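Local coordinates for putative rRNA methyltransferase (Sorangium cellulosum, PDB 4RWZ), which probably methylates 16S rRNA of the small ribosomal subunit, a modification that confers resistance to aminoglycoside antibiotics, at residues R126-N140 against T206-G216. Residues are numbered along the deposited sequence; the frame is centred on the assembly and turned at random.
Sequences RRLVRPGGELIALLN and TRLLTAEAIGG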
ATOM      1  N   ARG A 126      -2.804  -5.577  -7.172  1.00 20.37           N
ATOM      2  CA  ARG A 126      -1.887  -6.156  -8.157  1.00 20.79           C
ATOM      3  C   ARG A 126      -1.587  -5.151  -9.272  1.00 20.98           C
ATOM      4  O   ARG A 126      -0.495  -5.112  -9.828  1.00 21.20           O
ATOM      5  CB  ARG A 126      -2.471  -7.440  -8.741  1.00 21.26           C
ATOM      6  CG  ARG A 126      -1.668  -8.022  -9.932  1.00 21.78           C
ATOM      7  CD  ARG A 126      -0.235  -8.462  -9.477  1.00 24.89           C
ATOM      8  NE  ARG A 126       0.492  -9.076 -10.600  1.00 22.23           N
ATOM      9  CZ  ARG A 126       1.130  -8.354 -11.524  1.00 24.57           C
ATOM     10  NH1 ARG A 126       1.087  -7.025 -11.468  1.00 23.63           N
ATOM     11  NH2 ARG A 126       1.797  -8.933 -12.498  1.00 25.36           N
ATOM     12  N   ARG A 127      -2.557  -4.304  -9.588  1.00 20.99           N
ATOM     13  CA  ARG A 127      -2.337  -3.288 -10.617  1.00 23.35           C
ATOM     14  C   ARG A 127      -1.188  -2.348 -10.281  1.00 23.55           C
ATOM     15  O   ARG A 127      -0.499  -1.836 -11.206  1.00 24.07           O
ATOM     16  CB  ARG A 127      -3.649  -2.504 -10.838  1.00 24.39           C
ATOM     17  CG  ARG A 127      -3.637  -1.354 -11.810  1.00 33.37           C
ATOM     18  CD  ARG A 127      -5.103  -0.815 -11.769  1.00 38.09           C
ATOM     19  NE  ARG A 127      -5.410   0.361 -12.565  1.00 40.69           N
ATOM     20  CZ  ARG A 127      -5.645   1.563 -12.048  1.00 45.05           C
ATOM     21  NH1 ARG A 127      -5.582   1.750 -10.734  1.00 40.20           N
ATOM     22  NH2 ARG A 127      -5.944   2.581 -12.844  1.00 48.70           N
ATOM     23  N   LEU A 128      -0.920  -2.152  -8.984  1.00 20.40           N
ATOM     24  CA  LEU A 128       0.124  -1.206  -8.592  1.00 19.97           C
ATOM     25  C   LEU A 128       1.549  -1.773  -8.591  1.00 22.24           C
ATOM     26  O   LEU A 128       2.514  -1.021  -8.441  1.00 23.30           O
ATOM     27  CB  LEU A 128      -0.092  -0.653  -7.158  1.00 19.36           C
ATOM     28  CG  LEU A 128      -1.326   0.222  -6.953  1.00 36.14           C
ATOM     29  CD1 LEU A 128      -1.311   0.905  -5.576  1.00 37.02           C
ATOM     30  CD2 LEU A 128      -1.378   1.226  -8.030  1.00 35.68           C
ATOM     31  N   VAL A 129       1.653  -3.084  -8.693  1.00 22.83           N
ATOM     32  CA  VAL A 129       2.914  -3.766  -8.474  1.00 20.41           C
ATOM     33  C   VAL A 129       3.571  -4.160  -9.785  1.00 21.96           C
ATOM     34  O   VAL A 129       2.910  -4.647 -10.679  1.00 25.05           O
ATOM     35  CB  VAL A 129       2.685  -5.026  -7.635  1.00 22.45           C
ATOM     36  CG1 VAL A 129       4.041  -5.679  -7.253  1.00 22.27           C
ATOM     37  CG2 VAL A 129       1.949  -4.624  -6.348  1.00 20.40           C
ATOM     38  N   ARG A 130       4.876  -3.969  -9.888  1.00 24.23           N
ATOM     39  CA  ARG A 130       5.561  -4.378 -11.126  1.00 28.92           C
ATOM     40  C   ARG A 130       5.765  -5.883 -11.070  1.00 26.32           C
ATOM     41  O   ARG A 130       5.816  -6.462  -9.966  1.00 27.44           O
ATOM     42  CB  ARG A 130       6.872  -3.594 -11.322  1.00 33.68           C
ATOM     43  CG  ARG A 130       8.014  -3.999 -10.478  1.00 41.20           C
ATOM     44  CD  ARG A 130       9.240  -3.140 -10.826  1.00 45.87           C
ATOM     45  NE  ARG A 130       8.963  -1.732 -10.588  1.00 51.86           N
ATOM     46  CZ  ARG A 130       9.486  -0.739 -11.305  1.00 52.72           C
ATOM     47  NH1 ARG A 130      10.305  -1.036 -12.324  1.00 56.21           N
ATOM     48  NH2 ARG A 130       9.186   0.543 -11.013  1.00 42.17           N
ATOM     49  N   PRO A 131       5.846  -6.544 -12.244  1.00 27.95           N
ATOM     50  CA  PRO A 131       6.137  -7.993 -12.281  1.00 27.87           C
ATOM     51  C   PRO A 131       7.353  -8.311 -11.439  1.00 26.89           C
ATOM     52  O   PRO A 131       8.340  -7.559 -11.460  1.00 28.49           O
ATOM     53  CB  PRO A 131       6.449  -8.267 -13.766  1.00 32.13           C
ATOM     54  CG  PRO A 131       5.697  -7.204 -14.506  1.00 34.11           C
ATOM     55  CD  PRO A 131       5.715  -5.972 -13.595  1.00 30.31           C
ATOM     56  N   GLY A 132       7.240  -9.328 -10.593  1.00 26.62           N
ATOM     57  CA  GLY A 132       8.331  -9.673  -9.700  1.00 27.19           C
ATOM     58  C   GLY A 132       8.378  -8.866  -8.408  1.00 30.05           C
ATOM     59  O   GLY A 132       9.163  -9.150  -7.524  1.00 29.05           O
ATOM     60  N   GLY A 133       7.539  -7.847  -8.283  1.00 23.18           N
ATOM     61  CA  GLY A 133       7.494  -7.096  -7.055  1.00 20.94           C
ATOM     62  C   GLY A 133       6.763  -7.859  -5.957  1.00 26.58           C
ATOM     63  O   GLY A 133       6.288  -8.991  -6.156  1.00 23.59           O
ATOM     64  N   GLU A 134       6.667  -7.242  -4.776  1.00 21.80           N
ATOM     65  CA  GLU A 134       6.199  -7.964  -3.594  1.00 21.81           C
ATOM     66  C   GLU A 134       5.098  -7.190  -2.868  1.00 22.80           C
ATOM     67  O   GLU A 134       5.271  -6.010  -2.652  1.00 25.26           O
ATOM     68  CB  GLU A 134       7.394  -8.080  -2.641  1.00 33.16           C
ATOM     69  CG  GLU A 134       7.248  -9.092  -1.563  1.00 36.37           C
ATOM     70  CD  GLU A 134       8.485  -9.139  -0.634  1.00 41.96           C
ATOM     71  OE1 GLU A 134       9.383  -8.245  -0.712  1.00 42.26           O
ATOM     72  OE2 GLU A 134       8.555 -10.104   0.146  1.00 38.25           O
ATOM     73  N   LEU A 135       4.005  -7.867  -2.500  1.00 21.74           N
ATOM     74  CA  LEU A 135       3.016  -7.334  -1.579  1.00 21.63           C
ATOM     75  C   LEU A 135       3.384  -7.832  -0.183  1.00 23.01           C
ATOM     76  O   LEU A 135       3.661  -8.989   0.001  1.00 22.53           O
ATOM     77  CB  LEU A 135       1.628  -7.870  -1.971  1.00 22.55           C
ATOM     78  CG  LEU A 135       0.459  -7.733  -0.997  1.00 25.66           C
ATOM     79  CD1 LEU A 135       0.186  -6.301  -0.909  1.00 29.92           C
ATOM     80  CD2 LEU A 135      -0.793  -8.398  -1.588  1.00 33.36           C
ATOM     81  N   ILE A 136       3.436  -6.923   0.799  1.00 21.42           N
ATOM     82  CA  ILE A 136       3.728  -7.309   2.189  1.00 21.43           C
ATOM     83  C   ILE A 136       2.588  -6.760   3.088  1.00 22.26           C
ATOM     84  O   ILE A 136       2.345  -5.557   3.113  1.00 24.78           O
ATOM     85  CB  ILE A 136       5.003  -6.636   2.655  1.00 22.60           C
ATOM     86  CG1 ILE A 136       6.159  -7.045   1.718  1.00 22.94           C
ATOM     87  CG2 ILE A 136       5.339  -7.083   4.110  1.00 23.80           C
ATOM     88  CD1 ILE A 136       7.570  -6.451   2.136  1.00 28.14           C
ATOM     89  N   ALA A 137       1.898  -7.633   3.793  1.00 21.59           N
ATOM     90  CA  ALA A 137       0.780  -7.194   4.627  1.00 21.63           C
ATOM     91  C   ALA A 137       1.044  -7.616   6.080  1.00 28.41           C
ATOM     92  O   ALA A 137       1.409  -8.784   6.353  1.00 25.18           O
ATOM     93  CB  ALA A 137      -0.544  -7.774   4.109  1.00 21.89           C
ATOM     94  N   LEU A 138       0.835  -6.673   6.999  1.00 21.59           N
ATOM     95  CA  LEU A 138       0.906  -6.964   8.440  1.00 24.78           C
ATOM     96  C   LEU A 138      -0.520  -6.907   8.952  1.00 24.50           C
ATOM     97  O   LEU A 138      -1.131  -5.828   8.964  1.00 23.07           O
ATOM     98  CB  LEU A 138       1.718  -5.931   9.200  1.00 21.84           C
ATOM     99  CG  LEU A 138       3.223  -6.203   9.243  1.00 37.68           C
ATOM    100  CD1 LEU A 138       3.542  -7.491  10.003  1.00 35.92           C
ATOM    101  CD2 LEU A 138       3.766  -6.293   7.843  1.00 42.79           C
ATOM    102  N   LEU A 139      -1.034  -8.045   9.397  1.00 22.79           N
ATOM    103  CA  LEU A 139      -2.479  -8.201   9.605  1.00 22.47           C
ATOM    104  C   LEU A 139      -2.756  -8.393  11.095  1.00 31.64           C
ATOM    105  O   LEU A 139      -2.163  -9.268  11.722  1.00 31.36           O
ATOM    106  CB  LEU A 139      -3.021  -9.409   8.822  1.00 22.72           C
ATOM    107  CG  LEU A 139      -2.787  -9.431   7.299  1.00 33.74           C
ATOM    108  CD1 LEU A 139      -3.420 -10.673   6.676  1.00 35.03           C
ATOM    109  CD2 LEU A 139      -3.290  -8.150   6.675  1.00 29.85           C
ATOM    110  N   ASN A 140      -3.695  -7.638  11.652  1.00 26.22           N
ATOM    111  CA  ASN A 140      -3.932  -7.722  13.078  1.00 28.13           C
ATOM    112  C   ASN A 140      -5.409  -7.385  13.241  1.00 30.03           C
ATOM    113  O   ASN A 140      -5.905  -6.435  12.617  1.00 25.68           O
ATOM    114  CB  ASN A 140      -3.019  -6.707  13.770  1.00 32.24           C
ATOM    115  CG  ASN A 140      -3.179  -6.689  15.270  1.00 33.28           C
ATOM    116  OD1 ASN A 140      -4.217  -6.296  15.781  1.00 40.54           O
ATOM    117  ND2 ASN A 140      -2.151  -7.149  15.980  1.00 38.36           N
ATOM    118  N   THR A 206      -0.173 -10.876  15.405  1.00 30.64           N
ATOM    119  CA  THR A 206      -0.009 -10.179  14.106  1.00 31.10           C
ATOM    120  C   THR A 206       0.490 -11.201  13.090  1.00 32.49           C
ATOM    121  O   THR A 206       1.327 -12.047  13.406  1.00 34.59           O
ATOM    122  CB  THR A 206       0.943  -8.954  14.230  1.00 34.74           C
ATOM    123  OG1 THR A 206       0.287  -7.943  14.998  1.00 36.95           O
ATOM    124  CG2 THR A 206       1.247  -8.336  12.870  1.00 30.41           C
ATOM    125  N   ARG A 207      -0.080 -11.190  11.893  1.00 29.60           N
ATOM    126  CA  ARG A 207       0.314 -12.146  10.867  1.00 30.93           C
ATOM    127  C   ARG A 207       1.026 -11.391   9.746  1.00 31.13           C
ATOM    128  O   ARG A 207       0.649 -10.266   9.390  1.00 27.67           O
ATOM    129  CB  ARG A 207      -0.912 -12.907  10.330  1.00 35.43           C
ATOM    130  CG  ARG A 207      -0.761 -13.522   8.903  1.00 58.87           C
ATOM    131  CD  ARG A 207      -0.700 -15.078   8.812  1.00 47.60           C
ATOM    132  NE  ARG A 207      -1.395 -15.794   9.894  1.00 45.92           N
ATOM    133  CZ  ARG A 207      -1.100 -17.039  10.285  1.00 43.12           C
ATOM    134  NH1 ARG A 207      -0.147 -17.722   9.661  1.00 42.57           N
ATOM    135  NH2 ARG A 207      -1.765 -17.616  11.282  1.00 38.91           N
ATOM    136  N   LEU A 208       2.066 -12.005   9.207  1.00 27.01           N
ATOM    137  CA  LEU A 208       2.760 -11.464   8.037  1.00 26.28           C
ATOM    138  C   LEU A 208       2.387 -12.289   6.831  1.00 30.45           C
ATOM    139  O   LEU A 208       2.471 -13.513   6.864  1.00 30.93           O
ATOM    140  CB  LEU A 208       4.263 -11.549   8.262  1.00 34.35           C
ATOM    141  CG  LEU A 208       5.150 -11.333   7.041  1.00 33.42           C
ATOM    142  CD1 LEU A 208       5.098  -9.890   6.533  1.00 28.88           C
ATOM    143  CD2 LEU A 208       6.623 -11.769   7.402  1.00 35.03           C
ATOM    144  N   LEU A 209       1.873 -11.642   5.787  1.00 24.35           N
ATOM    145  CA  LEU A 209       1.507 -12.383   4.598  1.00 25.48           C
ATOM    146  C   LEU A 209       2.205 -11.679   3.454  1.00 25.47           C
ATOM    147  O   LEU A 209       2.096 -10.467   3.347  1.00 24.19           O
ATOM    148  CB  LEU A 209      -0.015 -12.321   4.397  1.00 24.68           C
ATOM    149  CG  LEU A 209      -0.623 -13.002   3.169  1.00 29.94           C
ATOM    150  CD1 LEU A 209      -0.383 -14.498   3.282  1.00 29.44           C
ATOM    151  CD2 LEU A 209      -2.128 -12.670   3.153  1.00 26.92           C
ATOM    152  N   THR A 210       2.935 -12.392   2.611  1.00 21.67           N
ATOM    153  CA  THR A 210       3.609 -11.706   1.509  1.00 21.92           C
ATOM    154  C   THR A 210       3.296 -12.473   0.233  1.00 20.86           C
ATOM    155  O   THR A 210       2.971 -13.655   0.262  1.00 26.13           O
ATOM    156  CB  THR A 210       5.175 -11.617   1.659  1.00 26.80           C
ATOM    157  OG1 THR A 210       5.742 -12.920   1.485  1.00 31.57           O
ATOM    158  CG2 THR A 210       5.594 -11.011   3.015  1.00 26.37           C
ATOM    159  N   ALA A 211       3.311 -11.784  -0.901  1.00 21.82           N
ATOM    160  CA  ALA A 211       3.109 -12.477  -2.152  1.00 21.14           C
ATOM    161  C   ALA A 211       3.875 -11.782  -3.260  1.00 26.80           C
ATOM    162  O   ALA A 211       4.162 -10.578  -3.180  1.00 30.33           O
ATOM    163  CB  ALA A 211       1.592 -12.537  -2.500  1.00 21.35           C
ATOM    164  N   GLU A 212       4.206 -12.532  -4.286  1.00 21.51           N
ATOM    165  CA  GLU A 212       4.985 -11.984  -5.397  1.00 22.32           C
ATOM    166  C   GLU A 212       4.080 -11.718  -6.596  1.00 23.83           C
ATOM    167  O   GLU A 212       3.273 -12.573  -6.950  1.00 22.27           O
ATOM    168  CB  GLU A 212       6.082 -12.989  -5.808  1.00 23.14           C
ATOM    169  CG  GLU A 212       6.938 -12.514  -6.999  1.00 27.78           C
ATOM    170  CD  GLU A 212       8.009 -13.548  -7.402  1.00 38.01           C
ATOM    171  OE1 GLU A 212       8.244 -14.487  -6.632  1.00 39.66           O
ATOM    172  OE2 GLU A 212       8.580 -13.441  -8.498  1.00 40.24           O
ATOM    173  N   ALA A 213       4.246 -10.568  -7.240  1.00 22.55           N
ATOM    174  CA  ALA A 213       3.448 -10.292  -8.434  1.00 22.02           C
ATOM    175  C   ALA A 213       3.982 -11.176  -9.541  1.00 29.45           C
ATOM    176  O   ALA A 213       5.178 -11.124  -9.870  1.00 28.96           O
ATOM    177  CB  ALA A 213       3.558  -8.827  -8.820  1.00 20.52           C
ATOM    178  N   ILE A 214       3.106 -12.002 -10.101  1.00 21.95           N
ATOM    179  CA  ILE A 214       3.525 -12.882 -11.181  1.00 24.52           C
ATOM    180  C   ILE A 214       2.915 -12.615 -12.545  1.00 29.90           C
ATOM    181  O   ILE A 214       2.015 -11.784 -12.735  1.00 26.62           O
ATOM    182  CB  ILE A 214       3.275 -14.382 -10.804  1.00 33.35           C
ATOM    183  CG1 ILE A 214       1.814 -14.575 -10.446  1.00 35.18           C
ATOM    184  CG2 ILE A 214       4.240 -14.827  -9.670  1.00 41.88           C
ATOM    185  CD1 ILE A 214       1.398 -16.019 -10.119  1.00 38.19           C
ATOM    186  N   GLY A 215       3.415 -13.387 -13.506  1.00 43.55           N
ATOM    187  CA  GLY A 215       2.886 -13.451 -14.851  1.00 46.29           C
ATOM    188  C   GLY A 215       3.782 -12.899 -15.946  1.00 46.18           C
ATOM    189  O   GLY A 215       4.334 -11.820 -15.789  1.00 52.90           O
ATOM    190  N   GLY A 216       3.869 -13.628 -17.059  1.00 47.98           N
ATOM    191  CA  GLY A 216       4.460 -13.145 -18.300  1.00 41.06           C
ATOM    192  C   GLY A 216       5.806 -13.800 -18.521  1.00 41.90           C
ATOM    193  O   GLY A 216       6.163 -14.637 -17.696  1.00 51.58           O
TER
HETATM  194  O   HOH W   1      11.151 -11.173  -7.980  1.00 47.12           O
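Arg126 reaches Ile214, just past the end of strand 207-213, with CG trans to its own N (chi1 172°) and a bend at chi2 (64°), which lays the guanidinium over Ala213. The methyl CB of Ala213 sits over one face, toward the rim, 3.6 Å from Arg126 NE, while Arg126 NH2 donates a nearly straight bond of 2.9 Å to Ile214 O, which lies in the guanidinium plane; Arg126 NE bonds instead to Gly175 O. The same methyl touches Val129 CG1 at 3.5 Å and packs against the carbonyl of Arg130, so the buried Ala213 methyl is held between Arg126, Val129 and the start of the type II beta turn Arg130-Gly133. That turn is tied to Ala213 by backbone bonds at Gly132 N and Gly133 O. Strands 133-139 and 207-213 then run antiparallel, with paired backbone bonds at Leu135-Ala211, Ala137-Leu209 and Leu139-Arg207. On the face of Ile136, Leu138, Leu208 and Thr210, Ile136 CG2 lies beside Leu208 CD1 at 3.7 Å, the two side chains pointing the same way, and Leu138 CD1 slants across to Thr206 CG2 at 3.8 Å. On the other face Leu139 CD1 meets Leu209 CD2 more loosely, at 4.3 Å. At the far end Asn140 ND2 donates in its amide plane to Thr206 OG1 (2.7 Å), while Asn140 OD1 is bonded to Ser142. Strand 207-213 is the antiparallel seventh strand of the methyltransferase sheet (order 3-2-1-4-5-7-6), inserted between 133-139 and 176-183, where Glu212 pairs with Arg179 and Thr210 OG1 bonds to Thr180 N. Strand 98-104 flanks 133-139 on its other side, and helix 108-115 covers Leu139.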